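DMATS type aromatic prenyltransferase (Micromonospora olivasterospora, PDB 6ZRY) is a tryptophan prenyltransferase with the ABBA-barrel fold that probably attaches a dimethylallyl group to carbon 6 of the tryptophan indole. Local coordinates at residues Pro48-Gly53 with Pro86-Asn91; Phe129-Ser134 with Val147-Glu152. One frame throughout, in Å; residues are numbered along the deposited sequence.

Contact 1 (Pro48-Gly53 with Pro86-Asn91). With TRP (tryptophan), chain C.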
loop_
_atom_site.group_PDB
_atom_site.type_symbol
_atom_site.label_atom_id
_atom_site.label_comp_id
_atom_site.label_asym_id
_atom_site.label_seq_id
_atom_site.Cartn_x
_atom_site.Cartn_y
_atom_site.Cartn_z
ATOM N N PRO A 48 14.523 15.259 -3.836
ATOM C CA PRO A 48 13.217 15.148 -3.197
ATOM C C PRO A 48 13.029 16.218 -2.115
ATOM O O PRO A 48 13.966 16.492 -1.415
ATOM C CB PRO A 48 13.214 13.734 -2.596
ATOM C CG PRO A 48 14.224 12.976 -3.421
ATOM C CD PRO A 48 15.243 13.995 -3.865
ATOM N N ALA A 49 11.806 16.730 -1.980
ATOM C CA ALA A 49 11.431 17.797 -1.020
ATOM C C ALA A 49 11.598 17.293 0.413
ATOM O O ALA A 49 11.809 18.131 1.294
ATOM C CB ALA A 49 10.033 18.258 -1.287
ATOM N N TRP A 50 11.582 15.965 0.603
ATOM C CA TRP A 50 11.531 15.264 1.915
ATOM C C TRP A 50 11.759 13.784 1.639
ATOM O O TRP A 50 11.309 13.311 0.596
ATOM C CB TRP A 50 10.156 15.501 2.558
ATOM C CG TRP A 50 9.864 14.606 3.713
ATOM C CD1 TRP A 50 9.065 13.497 3.746
ATOM C CD2 TRP A 50 10.396 14.758 5.022
ATOM N NE1 TRP A 50 9.068 12.954 4.996
ATOM C CE2 TRP A 50 9.889 13.702 5.796
ATOM C CE3 TRP A 50 11.261 15.688 5.599
ATOM C CZ2 TRP A 50 10.213 13.552 7.138
ATOM C CZ3 TRP A 50 11.581 15.543 6.924
ATOM C CH2 TRP A 50 11.071 14.480 7.679
ATOM N N PRO A 51 12.493 13.030 2.486
ATOM C CA PRO A 51 12.702 11.599 2.228
ATOM C C PRO A 51 11.473 10.732 2.554
ATOM O O PRO A 51 11.536 9.918 3.492
ATOM C CB PRO A 51 13.927 11.231 3.082
ATOM C CG PRO A 51 13.998 12.320 4.154
ATOM C CD PRO A 51 13.317 13.537 3.596
ATOM N N SER A 52 10.424 10.843 1.716
ATOM C CA SER A 52 9.139 10.120 1.873
ATOM C C SER A 52 9.386 8.608 1.897
ATOM O O SER A 52 10.159 8.113 1.081
ATOM C CB SER A 52 8.184 10.513 0.790
ATOM O OG SER A 52 7.028 9.701 0.767
ATOM N N GLY A 53 8.748 7.893 2.818
ATOM C CA GLY A 53 8.839 6.434 2.845
ATOM C C GLY A 53 7.943 5.748 1.825
ATOM O O GLY A 53 8.027 4.510 1.750
ATOM N N PRO A 86 8.557 20.850 4.638
ATOM C CA PRO A 86 8.237 19.432 4.786
ATOM C C PRO A 86 8.697 18.883 6.138
ATOM O O PRO A 86 9.772 19.241 6.588
ATOM C CB PRO A 86 9.002 18.757 3.645
ATOM C CG PRO A 86 9.239 19.880 2.647
ATOM C CD PRO A 86 9.448 21.112 3.502
ATOM N N GLY A 87 7.889 18.019 6.731
ATOM C CA GLY A 87 8.170 17.374 8.016
ATOM C C GLY A 87 7.007 16.514 8.490
ATOM O O GLY A 87 5.902 16.601 7.984
ATOM N N PRO A 88 7.226 15.661 9.505
ATOM C CA PRO A 88 6.203 14.714 9.961
ATOM C C PRO A 88 4.808 15.313 10.268
ATOM O O PRO A 88 3.786 14.787 9.808
ATOM C CB PRO A 88 6.822 14.192 11.278
ATOM C CG PRO A 88 8.324 14.303 11.067
ATOM C CD PRO A 88 8.494 15.563 10.257
ATOM N N LEU A 89 4.780 16.387 11.049
ATOM C CA LEU A 89 3.516 17.017 11.516
ATOM C C LEU A 89 2.895 17.836 10.375
ATOM O O LEU A 89 1.686 17.752 10.200
ATOM C CB LEU A 89 3.819 17.885 12.738
ATOM C CG LEU A 89 2.619 18.273 13.602
ATOM C CD1 LEU A 89 1.875 17.052 14.132
ATOM C CD2 LEU A 89 3.073 19.149 14.757
ATOM N N ALA A 90 3.710 18.563 9.639
ATOM C CA ALA A 90 3.310 19.425 8.500
ATOM C C ALA A 90 2.740 18.542 7.365
ATOM O O ALA A 90 1.740 18.941 6.742
ATOM C CB ALA A 90 4.493 20.229 8.047
ATOM N N ASN A 91 3.338 17.347 7.159
ATOM C CA ASN A 91 2.908 16.363 6.129
ATOM C C ASN A 91 1.538 15.807 6.528
ATOM O O ASN A 91 0.675 15.689 5.689
ATOM C CB ASN A 91 3.925 15.222 5.934
ATOM C CG ASN A 91 5.316 15.627 5.504
ATOM O OD1 ASN A 91 5.576 16.773 5.095
ATOM N ND2 ASN A 91 6.242 14.671 5.553
HETATM N N TRP C . 7.904 1.816 0.208
HETATM C CA TRP C . 7.476 1.303 1.556
HETATM C C TRP C . 7.943 -0.145 1.724
HETATM O O TRP C . 7.901 -0.674 2.849
HETATM C CB TRP C . 5.954 1.438 1.751
HETATM C CG TRP C . 5.122 0.642 0.796
HETATM C CD1 TRP C . 4.750 0.997 -0.473
HETATM C CD2 TRP C . 4.537 -0.653 1.035
HETATM N NE1 TRP C . 3.983 0.009 -1.036
HETATM C CE2 TRP C . 3.824 -1.009 -0.134
HETATM C CE3 TRP C . 4.531 -1.537 2.124
HETATM C CZ2 TRP C . 3.136 -2.219 -0.249
HETATM C CZ3 TRP C . 3.848 -2.730 2.008
HETATM C CH2 TRP C . 3.157 -3.060 0.841
HETATM O OXT TRP C . 8.373 -0.794 0.745
#
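W50 and P86 mark the nearest approach of the two backbones, their CA atoms 6.0 Å apart, where the irregular loop P48-G53 passes the start of a helix that begins at P88. The indole of W50 does most of the touching. With CG anti to the backbone N (chi1 167°), it reaches over G87 and N91. CA of G87, the N-cap residue, lies 4.1 Å from the centroid of the six-membered ring, nearly on its normal, a CH-pi contact. On the same face, ND2 of N91 comes within 3.4 Å of W50 NE1. Both are donors, so this is packing rather than a bond; the amide stands 77° to the indole plane. The amide is fixed from its other end: OD1 accepts G87 N at 3.1 Å, from above the carbonyl plane, and also G83 N, two bonds that probably set which way the amide is turned. Around the rest of W50, CH2 meets P88 CD at 3.8 Å and CB meets P86 CB at 3.6 Å, while P51 CD touches the opposite face near its rim. An alanine at W50 would probably open a gap between loop and helix start, leaving G87 CA and the N91 amide without the ring face they rest on. The P86 ring also brings CG to 3.4 Å from A49 O. Beyond W50 the loop bends in an inverse gamma turn centred on P51 and runs to G53, whose O accepts the bound tryptophan's amino N at 3.1 Å. L82, just past strand 71-79, packs on both A49 and W50, and S52 OG is hydrogen-bonded to E80. The contact thus lays the loop between helix 26-36 and strand 61-68 across the N-terminal end of helix 88-106.

Contact 2 (Phe129-Ser134 with Val147-Glu152)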
loop_
_atom_site.group_PDB
_atom_site.type_symbol
_atom_site.label_atom_id
_atom_site.label_comp_id
_atom_site.label_asym_id
_atom_site.label_seq_id
_atom_site.Cartn_x
_atom_site.Cartn_y
_atom_site.Cartn_z
ATOM N N PHE A 129 5.964 8.725 8.897
ATOM C CA PHE A 129 4.606 9.225 8.541
ATOM C C PHE A 129 3.636 9.049 9.715
ATOM O O PHE A 129 3.929 8.299 10.638
ATOM C CB PHE A 129 4.099 8.501 7.292
ATOM C CG PHE A 129 3.518 7.132 7.547
ATOM C CD1 PHE A 129 4.338 6.069 7.908
ATOM C CD2 PHE A 129 2.159 6.902 7.403
ATOM C CE1 PHE A 129 3.807 4.817 8.143
ATOM C CE2 PHE A 129 1.623 5.641 7.643
ATOM C CZ PHE A 129 2.447 4.600 7.994
ATOM N N ALA A 130 2.534 9.784 9.666
ATOM C CA ALA A 130 1.366 9.659 10.543
ATOM C C ALA A 130 0.162 9.220 9.706
ATOM O O ALA A 130 -0.586 8.336 10.173
ATOM C CB ALA A 130 1.116 10.977 11.258
ATOM N N MET A 131 0.010 9.743 8.477
ATOM C CA MET A 131 -1.180 9.453 7.630
ATOM C C MET A 131 -0.788 9.467 6.147
ATOM O O MET A 131 -0.251 10.493 5.674
ATOM C CB MET A 131 -2.274 10.496 7.866
ATOM C CG MET A 131 -3.513 10.322 6.985
ATOM S SD MET A 131 -4.696 11.678 7.206
ATOM C CE MET A 131 -5.338 11.286 8.832
ATOM N N TRP A 132 -1.068 8.380 5.447
ATOM C CA TRP A 132 -0.990 8.308 3.983
ATOM C C TRP A 132 -2.402 8.157 3.432
ATOM O O TRP A 132 -3.321 7.859 4.185
ATOM C CB TRP A 132 -0.083 7.166 3.519
ATOM C CG TRP A 132 1.389 7.395 3.712
ATOM C CD1 TRP A 132 2.016 8.522 4.149
ATOM C CD2 TRP A 132 2.415 6.420 3.528
ATOM N NE1 TRP A 132 3.372 8.322 4.194
ATOM C CE2 TRP A 132 3.641 7.035 3.855
ATOM C CE3 TRP A 132 2.418 5.083 3.126
ATOM C CZ2 TRP A 132 4.859 6.368 3.766
ATOM C CZ3 TRP A 132 3.619 4.415 3.050
ATOM C CH2 TRP A 132 4.828 5.048 3.376
ATOM N N CYS A 133 -2.525 8.343 2.145
ATOM C CA CYS A 133 -3.757 8.364 1.352
ATOM C C CYS A 133 -3.641 7.247 0.307
ATOM O O CYS A 133 -2.534 7.129 -0.245
ATOM C CB CYS A 133 -3.820 9.730 0.639
ATOM S SG CYS A 133 -5.186 9.867 -0.477
ATOM N N SER A 134 -4.704 6.476 0.057
ATOM C CA SER A 134 -4.850 5.608 -1.144
ATOM C C SER A 134 -6.059 6.097 -1.956
ATOM O O SER A 134 -7.115 6.234 -1.387
ATOM C CB SER A 134 -4.958 4.137 -0.767
ATOM O OG SER A 134 -5.016 3.337 -1.909
ATOM N N VAL A 147 -7.563 5.737 4.002
ATOM C CA VAL A 147 -6.633 6.431 4.924
ATOM C C VAL A 147 -5.765 5.376 5.607
ATOM O O VAL A 147 -6.340 4.422 6.196
ATOM C CB VAL A 147 -7.420 7.267 5.936
ATOM C CG1 VAL A 147 -6.502 8.002 6.894
ATOM C CG2 VAL A 147 -8.356 8.220 5.215
ATOM N N TYR A 148 -4.460 5.565 5.538
ATOM C CA TYR A 148 -3.420 4.687 6.076
ATOM C C TYR A 148 -2.785 5.399 7.264
ATOM O O TYR A 148 -2.015 6.357 7.032
ATOM C CB TYR A 148 -2.412 4.364 4.973
ATOM C CG TYR A 148 -2.882 3.279 4.064
ATOM C CD1 TYR A 148 -3.981 3.450 3.224
ATOM C CD2 TYR A 148 -2.284 2.034 4.093
ATOM C CE1 TYR A 148 -4.442 2.408 2.415
ATOM C CE2 TYR A 148 -2.733 0.997 3.307
ATOM C CZ TYR A 148 -3.816 1.175 2.471
ATOM O OH TYR A 148 -4.223 0.106 1.713
ATOM N N LEU A 149 -3.103 4.971 8.485
ATOM C CA LEU A 149 -2.565 5.592 9.715
ATOM C C LEU A 149 -1.393 4.764 10.194
ATOM O O LEU A 149 -1.436 3.513 10.020
ATOM C CB LEU A 149 -3.655 5.674 10.776
ATOM C CG LEU A 149 -4.910 6.462 10.391
ATOM C CD1 LEU A 149 -5.924 6.428 11.521
ATOM C CD2 LEU A 149 -4.583 7.902 10.054
ATOM N N ASN A 150 -0.400 5.416 10.778
ATOM C CA ASN A 150 0.814 4.761 11.341
ATOM C C ASN A 150 0.495 4.328 12.767
ATOM O O ASN A 150 0.331 5.181 13.628
ATOM C CB ASN A 150 2.040 5.682 11.319
ATOM C CG ASN A 150 3.292 5.002 11.834
ATOM O OD1 ASN A 150 3.290 3.797 12.107
ATOM N ND2 ASN A 150 4.379 5.756 11.935
ATOM N N PRO A 151 0.381 3.007 13.060
ATOM C CA PRO A 151 0.136 2.528 14.418
ATOM C C PRO A 151 1.277 2.895 15.365
ATOM O O PRO A 151 1.069 2.890 16.570
ATOM C CB PRO A 151 0.076 1.005 14.257
ATOM C CG PRO A 151 -0.293 0.816 12.812
ATOM C CD PRO A 151 0.503 1.890 12.117
ATOM N N GLU A 152 2.446 3.166 14.822
ATOM C CA GLU A 152 3.670 3.439 15.623
ATOM C C GLU A 152 3.892 4.951 15.798
ATOM O O GLU A 152 5.011 5.348 16.192
ATOM C CB GLU A 152 4.866 2.769 14.957
ATOM C CG GLU A 152 4.754 1.252 14.928
ATOM C CD GLU A 152 5.923 0.562 14.214
ATOM O OE1 GLU A 152 6.119 -0.616 14.439
ATOM O OE2 GLU A 152 6.631 1.232 13.456
HETATM O O HOH W 1 -0.948 8.157 12.764
#
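N150 lies over F129 where a beta hairpin of the ABBA barrel, strands 131-138 and 141-149, ends in loops. F129 takes the crowded position, CG between the backbone N and the carbonyl carbon (chi1 81°), which lays its ring against N150; N150 CB sits 3.7 Å from the ring centroid, over the face, and the amide is stacked 7° from parallel. That same amide gives ND2 to F129 O at 2.9 Å, while OD1 accepts E152 N in an Asx turn, so both ends are held. Within the hairpin, W132 and Y148 form an antiparallel hydrogen-bonded pair, W132 N to Y148 O being 2.7 Å. Their side chains share a face, CB beside CB; the W132 indole then leads away to touch the bound tryptophan, while the Y148 ring passes S134 CB, meets F197 edge-to-face and is hydrogen-bonded through OH to Y213. On the other face M131 is extended as far as SD and then bends (chi3 -72°), bringing CE to 3.7 Å from L149 CD2; it lies beside L149, slants across V147 CG1 and packs on L92 and L99 of helix 88-106. At the hairpin's open end, A130 O accepts both N150 N at 3.0 Å and a water at 2.6 Å.

How the contacts relate
Contact 1 is at the surface and contact 2 is buried in the barrel wall, their centres 13 Å apart, yet both involve helix 88-106: contact 1 includes its first turn, whereas contact 2 packs one face of its strands against the side of the same helix. They differ in chemistry as well. Between the segments of contact 1 there is only van der Waals and CH-pi packing, whereas contact 2 is tied by backbone bonds of a sheet and an asparagine amide. The two touch directly, G53 C lying 3.5 Å from W132 CH2, and these residues both border the tryptophan pocket, one offering a carbonyl, the other an indole.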